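Local coordinates for Alpha/beta hydrolase fold protein (Marinomonas mediterranea, PDB 6CXT) that carries pyrrole-2-carboxyl intermediates on a phosphopantetheine arm, as the carrier-protein part of a longer protein, for a partner flavin-dependent oxidase in thiotemplated pyrrole biosynthesis, at residues A[8-13]-A[40-44]. Residues are numbered along the deposited sequence; the frame is centred on the assembly and turned at random.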
ATOM      1  N   PHE A   8     -13.566 -34.246  14.741  1.00 35.93           N
ATOM      2  CA  PHE A   8     -13.687 -33.055  13.891  1.00 38.91           C
ATOM      3  C   PHE A   8     -13.903 -31.755  14.692  1.00 38.66           C
ATOM      4  O   PHE A   8     -13.165 -30.766  14.488  1.00 39.05           O
ATOM      5  CB  PHE A   8     -14.751 -33.225  12.808  1.00 36.81           C
ATOM      6  CG  PHE A   8     -14.960 -31.976  11.981  1.00 44.12           C
ATOM      7  CD1 PHE A   8     -14.052 -31.623  10.946  1.00 43.67           C
ATOM      8  CD2 PHE A   8     -16.035 -31.107  12.252  1.00 41.30           C
ATOM      9  CE1 PHE A   8     -14.245 -30.458  10.191  1.00 40.60           C
ATOM     10  CE2 PHE A   8     -16.206 -29.927  11.510  1.00 44.65           C
ATOM     11  CZ  PHE A   8     -15.311 -29.607  10.485  1.00 43.10           C
ATOM     12  N   ILE A   9     -14.868 -31.744  15.626  1.00 33.91           N
ATOM     13  CA  ILE A   9     -15.217 -30.533  16.346  1.00 33.42           C
ATOM     14  C   ILE A   9     -14.055 -30.130  17.216  1.00 38.06           C
ATOM     15  O   ILE A   9     -13.767 -28.939  17.372  1.00 37.28           O
ATOM     16  CB  ILE A   9     -16.530 -30.656  17.198  1.00 29.32           C
ATOM     17  CG1 ILE A   9     -17.741 -30.691  16.280  1.00 30.69           C
ATOM     18  CG2 ILE A   9     -16.607 -29.578  18.291  1.00 30.56           C
ATOM     19  CD1 ILE A   9     -18.999 -31.319  16.914  1.00 34.21           C
ATOM     20  N   ASN A  10     -13.403 -31.132  17.798  1.00 38.57           N
ATOM     21  CA  ASN A  10     -12.286 -30.894  18.674  1.00 42.09           C
ATOM     22  C   ASN A  10     -11.090 -30.329  17.884  1.00 40.37           C
ATOM     23  O   ASN A  10     -10.433 -29.407  18.339  1.00 43.33           O
ATOM     24  CB  ASN A  10     -11.874 -32.218  19.320  1.00 47.72           C
ATOM     25  CG  ASN A  10     -11.597 -32.076  20.784  1.00 54.06           C
ATOM     26  OD1 ASN A  10     -10.445 -32.002  21.213  1.00 65.94           O
ATOM     27  ND2 ASN A  10     -12.652 -32.028  21.569  1.00 59.12           N
ATOM     28  N   ASN A  11     -10.831 -30.897  16.715  1.00 39.33           N
ATOM     29  CA  ASN A  11      -9.604 -30.566  15.981  1.00 45.89           C
ATOM     30  C   ASN A  11      -9.753 -29.318  15.127  1.00 42.30           C
ATOM     31  O   ASN A  11      -9.045 -28.352  15.368  1.00 45.06           O
ATOM     32  CB  ASN A  11      -9.090 -31.762  15.185  1.00 48.99           C
ATOM     33  CG  ASN A  11      -8.463 -32.816  16.092  1.00 57.58           C
ATOM     34  OD1 ASN A  11      -7.863 -32.508  17.129  1.00 61.33           O
ATOM     35  ND2 ASN A  11      -8.616 -34.062  15.713  1.00 60.89           N
ATOM     36  N   ASP A  12     -10.716 -29.355  14.197  1.00 37.51           N
ATOM     37  CA  ASP A  12     -11.053 -28.253  13.316  1.00 37.36           C
ATOM     38  C   ASP A  12     -11.735 -27.069  14.012  1.00 38.73           C
ATOM     39  O   ASP A  12     -11.325 -25.932  13.779  1.00 37.14           O
ATOM     40  CB  ASP A  12     -11.870 -28.734  12.121  1.00 36.46           C
ATOM     41  CG  ASP A  12     -11.035 -29.560  11.121  1.00 40.90           C
ATOM     42  OD1 ASP A  12     -10.116 -30.274  11.576  1.00 38.75           O
ATOM     43  OD2 ASP A  12     -11.325 -29.510   9.899  1.00 39.18           O
ATOM     44  N   LEU A  13     -12.755 -27.304  14.850  1.00 35.09           N
ATOM     45  CA  LEU A  13     -13.457 -26.179  15.446  1.00 33.11           C
ATOM     46  C   LEU A  13     -12.815 -25.671  16.714  1.00 37.79           C
ATOM     47  O   LEU A  13     -12.700 -24.476  16.896  1.00 39.32           O
ATOM     48  CB  LEU A  13     -14.972 -26.410  15.587  1.00 32.12           C
ATOM     49  CG  LEU A  13     -15.745 -26.950  14.378  1.00 32.30           C
ATOM     50  CD1 LEU A  13     -17.257 -26.922  14.618  1.00 32.30           C
ATOM     51  CD2 LEU A  13     -15.467 -26.257  13.033  1.00 33.78           C
ATOM     52  N   LEU A  40     -18.219 -24.632   8.461  1.00 21.60           N
ATOM     53  CA  LEU A  40     -17.174 -25.665   8.369  1.00 24.89           C
ATOM     54  C   LEU A  40     -17.820 -27.059   8.709  1.00 27.99           C
ATOM     55  O   LEU A  40     -17.542 -28.088   8.066  1.00 25.00           O
ATOM     56  CB  LEU A  40     -16.030 -25.344   9.350  1.00 23.55           C
ATOM     57  CG  LEU A  40     -15.265 -24.005   9.035  1.00 26.78           C
ATOM     58  CD1 LEU A  40     -14.127 -23.823  10.007  1.00 25.75           C
ATOM     59  CD2 LEU A  40     -14.774 -24.003   7.606  1.00 25.59           C
ATOM     60  N   LEU A  41     -18.663 -27.056   9.741  1.00 28.11           N
ATOM     61  CA  LEU A  41     -19.343 -28.304  10.150  1.00 28.14           C
ATOM     62  C   LEU A  41     -20.217 -28.811   8.986  1.00 29.85           C
ATOM     63  O   LEU A  41     -20.118 -29.976   8.595  1.00 34.23           O
ATOM     64  CB  LEU A  41     -20.190 -28.037  11.398  1.00 30.22           C
ATOM     65  CG  LEU A  41     -20.968 -29.273  11.963  1.00 29.52           C
ATOM     66  CD1 LEU A  41     -20.020 -30.374  12.445  1.00 31.38           C
ATOM     67  CD2 LEU A  41     -21.854 -28.807  13.112  1.00 30.56           C
ATOM     68  N   LEU A  42     -21.045 -27.938   8.408  1.00 29.09           N
ATOM     69  CA  LEU A  42     -21.886 -28.364   7.310  1.00 31.13           C
ATOM     70  C   LEU A  42     -21.083 -28.894   6.147  1.00 36.45           C
ATOM     71  O   LEU A  42     -21.551 -29.811   5.474  1.00 38.58           O
ATOM     72  CB  LEU A  42     -22.876 -27.290   6.821  1.00 33.67           C
ATOM     73  CG  LEU A  42     -23.924 -26.795   7.820  1.00 36.84           C
ATOM     74  CD1 LEU A  42     -24.850 -25.773   7.179  1.00 35.15           C
ATOM     75  CD2 LEU A  42     -24.727 -27.968   8.399  1.00 35.60           C
ATOM     76  N   ALA A  43     -19.893 -28.334   5.895  1.00 35.17           N
ATOM     77  CA  ALA A  43     -19.063 -28.816   4.760  1.00 35.19           C
ATOM     78  C   ALA A  43     -18.513 -30.203   5.086  1.00 33.86           C
ATOM     79  O   ALA A  43     -18.551 -31.103   4.246  1.00 33.18           O
ATOM     80  CB  ALA A  43     -17.910 -27.828   4.443  1.00 33.31           C
ATOM     81  N   HIS A  44     -18.030 -30.366   6.319  1.00 35.42           N
ATOM     82  CA  HIS A  44     -17.536 -31.660   6.809  1.00 37.04           C
ATOM     83  C   HIS A  44     -18.615 -32.735   6.670  1.00 40.21           C
ATOM     84  O   HIS A  44     -18.349 -33.813   6.150  1.00 44.55           O
ATOM     85  CB  HIS A  44     -17.107 -31.536   8.257  1.00 40.33           C
ATOM     86  CG  HIS A  44     -16.876 -32.853   8.934  1.00 47.72           C
ATOM     87  ND1 HIS A  44     -17.890 -33.565   9.546  1.00 50.84           N
ATOM     88  CD2 HIS A  44     -15.753 -33.593   9.086  1.00 47.56           C
ATOM     89  CE1 HIS A  44     -17.396 -34.680  10.058  1.00 51.68           C
ATOM     90  NE2 HIS A  44     -16.100 -34.716   9.800  1.00 53.71           N
TER
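Phe8 and His44 form an offset stack that joins helix 7-13 to helix 35-49. Their ring centroids lie 3.9 Å apart, with the planes at 25°. The two side chains run past each other in opposite directions, so each ring also meets the other's CB. His44 CB sits over the Phe8 face, 3.6 Å from that ring's centroid. Phe8 CB sits over the imidazole, 4.0 Å from its centroid. Both are CH-pi contacts. In Phe8 CG is anti to the backbone N (chi1 176°), and His44 has the same anti torsion, which turns both rings toward the facing helix, where they overlap.

Phe8 CZ approaches Leu40 O obliquely at 3.6 Å, with no hydrogen bond. The remaining side-chain contacts are apolar. Phe8 CE2 touches Leu41 CD1 at 4.0 Å. Leu13 CD2 packs on Leu40 CB at 3.8 Å, the two leucines lying antiparallel alongside each other. Ile9 CG1 only just reaches Leu41 CD1. An alanine in place of Phe8 would probably leave the His44 ring without its stacking partner and open a gap beside Leu41.

The short helical segments cross at 125°, with their axes 11.4 Å apart at closest approach. It is partly buried packing between two helices of the carrier-protein domain. Leu40 and Asp12 also pack on a Butyryl-CoA dehydrogenase chain. Helix 66-75 packs against the buried residues, Val66 on Ile9 and Leu69 on Leu41.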